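Local coordinates for transcriptional regulatory protein (Chlamydia trachomatis, PDB 3Q7R) that acts as an atypical OmpR/PhoB-type response regulator and transcription factor, binding a cis-acting element in its own promoter and probably activating its own transcription, at the interface of chains A and B. Numbering follows the deposited sequence. Chains: chain A/B, Transcriptional regulatory protein.

The interface of chains A and B. Residues chain A 85-86, 88-89, 92, 98; chain B 104, 106-107, 110.
A:Glu85 reaches B:Thr104 where helix 85-93 of one ChxR receiver domain packs against the start of helix 105-116 of the other. The patch is part of a two-fold symmetric dimer interface between receiver domains of the OmpR/PhoB subfamily, and each contact has its twin with the chains exchanged.

Polar contacts gather at the N-terminal ends of both helices. With CG anti to the backbone N (chi1 -179°) and the chain extended beyond it, A:Glu85 carries its carboxylate OE2 to the hydroxyl OG1 of B:Thr104, which donates a 2.8 Å hydrogen bond from above the carboxylate plane. B:Thr104 OG1 also accepts a hydrogen bond from the backbone N of B:Ile107 (3.2 Å), capping the start of helix 105-116. Water 1 joins A:Glu85 OE2 (3.0 Å) to the backbone N of B:Arg106. The carboxylate thus sits beside the first turn of the helix, whose dipole may stabilise its negative charge.

The guanidinium of B:Arg106 lies against the carboxylate of A:Glu86, a likely salt bridge, but A:Glu86 is poorly ordered and the modelled contact is too short to trust in detail.

Van der Waals contacts continue along the helices. A:Val89 CG2 lies 3.9 Å from B:Ile107 CG1, while its other methyl, CG1, faces B:Ser110 OG. B:Ile107 points CD1 toward the CG of A:Glu85 and the CB of A:Ser88, and its CG2 branch toward the phenol OH of A:Tyr98 (4.0 Å), from strand 97-100. Farther along, A:Leu92 CB meets B:Ser110 CB at 3.8 Å.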
ATOM      1  N   GLU A  85      -3.700 -11.243 -10.447  1.00 16.65           N
ATOM      2  CA  GLU A  85      -2.572 -11.672  -9.622  1.00 15.85           C
ATOM      3  C   GLU A  85      -1.226 -11.207 -10.144  1.00 14.73           C
ATOM      4  O   GLU A  85      -0.481 -10.569  -9.368  1.00 16.13           O
ATOM      5  CB  GLU A  85      -2.508 -13.210  -9.524  1.00 16.20           C
ATOM      6  CG  GLU A  85      -1.324 -13.664  -8.637  1.00 16.66           C
ATOM      7  CD  GLU A  85      -1.167 -15.186  -8.530  1.00 21.57           C
ATOM      8  OE1 GLU A  85      -1.711 -15.914  -9.387  1.00 26.99           O
ATOM      9  OE2 GLU A  85      -0.468 -15.638  -7.606  1.00 20.14           O
ATOM     10  N   GLU A  86      -0.945 -11.445 -11.434  1.00 15.31           N
ATOM     11  CA  GLU A  86       0.403 -11.148 -11.959  1.00 16.56           C
ATOM     12  C   GLU A  86       0.586  -9.658 -12.083  1.00 13.64           C
ATOM     13  O   GLU A  86       1.717  -9.191 -11.937  1.00 13.14           O
ATOM     14  CB  GLU A  86       0.721 -11.799 -13.300  1.00 18.44           C
ATOM     15  CG  GLU A  86       0.948 -13.307 -13.182  1.00 27.12           C
ATOM     16  CD  GLU A  86       1.706 -13.628 -11.926  1.00 51.32           C
ATOM     17  OE1 GLU A  86       2.903 -13.268 -11.866  1.00 37.46           O
ATOM     18  OE2 GLU A  86       1.101 -14.205 -10.993  1.00 64.57           O
ATOM     19  N   SER A  88      -0.515  -7.436  -9.923  1.00 12.94           N
ATOM     20  CA  SER A  88      -0.205  -7.042  -8.533  1.00 13.51           C
ATOM     21  C   SER A  88       1.208  -7.451  -8.195  1.00 13.16           C
ATOM     22  O   SER A  88       1.970  -6.645  -7.676  1.00 13.28           O
ATOM     23  CB  SER A  88      -1.139  -7.735  -7.524  1.00 16.05           C
ATOM     24  OG  SER A  88      -2.489  -7.235  -7.705  1.00 20.03           O
ATOM     25  N   VAL A  89       1.583  -8.704  -8.525  1.00 12.31           N
ATOM     26  CA  VAL A  89       2.972  -9.123  -8.229  1.00 14.98           C
ATOM     27  C   VAL A  89       3.981  -8.246  -8.984  1.00 13.52           C
ATOM     28  O   VAL A  89       5.014  -7.800  -8.400  1.00 14.13           O
ATOM     29  CB  VAL A  89       3.182 -10.613  -8.626  1.00 17.73           C
ATOM     30  CG1 VAL A  89       4.685 -10.966  -8.617  1.00 15.65           C
ATOM     31  CG2 VAL A  89       2.364 -11.543  -7.691  1.00 16.41           C
ATOM     32  N   LEU A  92       4.400  -4.836  -7.253  1.00 11.31           N
ATOM     33  CA  LEU A  92       5.125  -4.910  -5.985  1.00 11.93           C
ATOM     34  C   LEU A  92       6.630  -5.148  -6.252  1.00 13.30           C
ATOM     35  O   LEU A  92       7.512  -4.560  -5.604  1.00 12.62           O
ATOM     36  CB  LEU A  92       4.557  -6.029  -5.134  1.00 12.74           C
ATOM     37  CG  LEU A  92       3.097  -5.776  -4.676  1.00 11.67           C
ATOM     38  CD1 LEU A  92       2.486  -7.124  -4.171  1.00 16.15           C
ATOM     39  CD2 LEU A  92       3.013  -4.684  -3.558  1.00 13.77           C
ATOM     40  N   TYR A  98       0.090  -0.156  -3.910  1.00 13.40           N
ATOM     41  CA  TYR A  98      -1.090   0.194  -4.727  1.00 13.22           C
ATOM     42  C   TYR A  98      -2.363   0.076  -3.908  1.00 16.14           C
ATOM     43  O   TYR A  98      -2.357  -0.566  -2.840  1.00 16.54           O
ATOM     44  CB  TYR A  98      -1.248  -0.726  -5.992  1.00 13.26           C
ATOM     45  CG  TYR A  98      -1.306  -2.198  -5.646  1.00 14.42           C
ATOM     46  CD1 TYR A  98      -2.476  -2.784  -5.239  1.00 15.24           C
ATOM     47  CD2 TYR A  98      -0.144  -2.983  -5.720  1.00 14.53           C
ATOM     48  CE1 TYR A  98      -2.514  -4.158  -4.915  1.00 16.70           C
ATOM     49  CE2 TYR A  98      -0.155  -4.332  -5.392  1.00 19.32           C
ATOM     50  CZ  TYR A  98      -1.320  -4.893  -4.961  1.00 16.98           C
ATOM     51  OH  TYR A  98      -1.372  -6.256  -4.609  1.00 19.19           O
TER
ATOM     52  N   THR B 104      -2.867 -14.270  -2.796  1.00 21.79           N
ATOM     53  CA  THR B 104      -2.169 -15.519  -3.114  1.00 21.16           C
ATOM     54  C   THR B 104      -0.787 -15.521  -2.479  1.00 18.28           C
ATOM     55  O   THR B 104      -0.288 -14.463  -2.112  1.00 19.79           O
ATOM     56  CB  THR B 104      -1.968 -15.658  -4.636  1.00 20.13           C
ATOM     57  OG1 THR B 104      -1.050 -14.644  -5.104  1.00 20.02           O
ATOM     58  CG2 THR B 104      -3.331 -15.534  -5.344  1.00 27.12           C
ATOM     59  N   ARG B 106       2.066 -15.743  -3.980  1.00 19.19           N
ATOM     60  CA  ARG B 106       2.964 -14.895  -4.751  1.00 21.00           C
ATOM     61  C   ARG B 106       2.758 -13.418  -4.420  1.00 19.44           C
ATOM     62  O   ARG B 106       3.725 -12.676  -4.283  1.00 18.21           O
ATOM     63  CB  ARG B 106       2.785 -15.124  -6.251  1.00 19.25           C
ATOM     64  CG  ARG B 106       3.391 -16.447  -6.635  1.00 28.01           C
ATOM     65  CD  ARG B 106       3.179 -16.672  -8.089  1.00 33.14           C
ATOM     66  NE  ARG B 106       4.079 -15.794  -8.828  1.00 36.80           N
ATOM     67  CZ  ARG B 106       3.846 -15.312 -10.026  1.00 48.69           C
ATOM     68  NH1 ARG B 106       2.707 -15.614 -10.639  1.00 57.03           N
ATOM     69  NH2 ARG B 106       4.768 -14.536 -10.604  1.00 41.89           N
ATOM     70  N   ILE B 107       1.507 -13.005  -4.250  1.00 18.47           N
ATOM     71  CA  ILE B 107       1.233 -11.634  -3.830  1.00 18.87           C
ATOM     72  C   ILE B 107       1.813 -11.365  -2.441  1.00 18.07           C
ATOM     73  O   ILE B 107       2.521 -10.383  -2.232  1.00 17.73           O
ATOM     74  CB  ILE B 107      -0.249 -11.333  -3.881  1.00 17.13           C
ATOM     75  CG1 ILE B 107      -0.672 -11.251  -5.334  1.00 19.51           C
ATOM     76  CG2 ILE B 107      -0.580  -9.974  -3.226  1.00 19.22           C
ATOM     77  CD1 ILE B 107      -2.213 -11.194  -5.474  1.00 22.68           C
ATOM     78  N   SER B 110       5.571 -11.090  -2.405  1.00 17.42           N
ATOM     79  CA  SER B 110       6.077  -9.839  -2.992  1.00 16.57           C
ATOM     80  C   SER B 110       5.790  -8.633  -2.108  1.00 17.59           C
ATOM     81  O   SER B 110       6.597  -7.693  -2.016  1.00 19.82           O
ATOM     82  CB  SER B 110       5.498  -9.627  -4.397  1.00 17.58           C
ATOM     83  OG  SER B 110       6.076 -10.573  -5.299  1.00 19.39           O
TER
HETATM   84  O   HOH W   1       0.567 -17.665  -5.705  1.00 29.23           O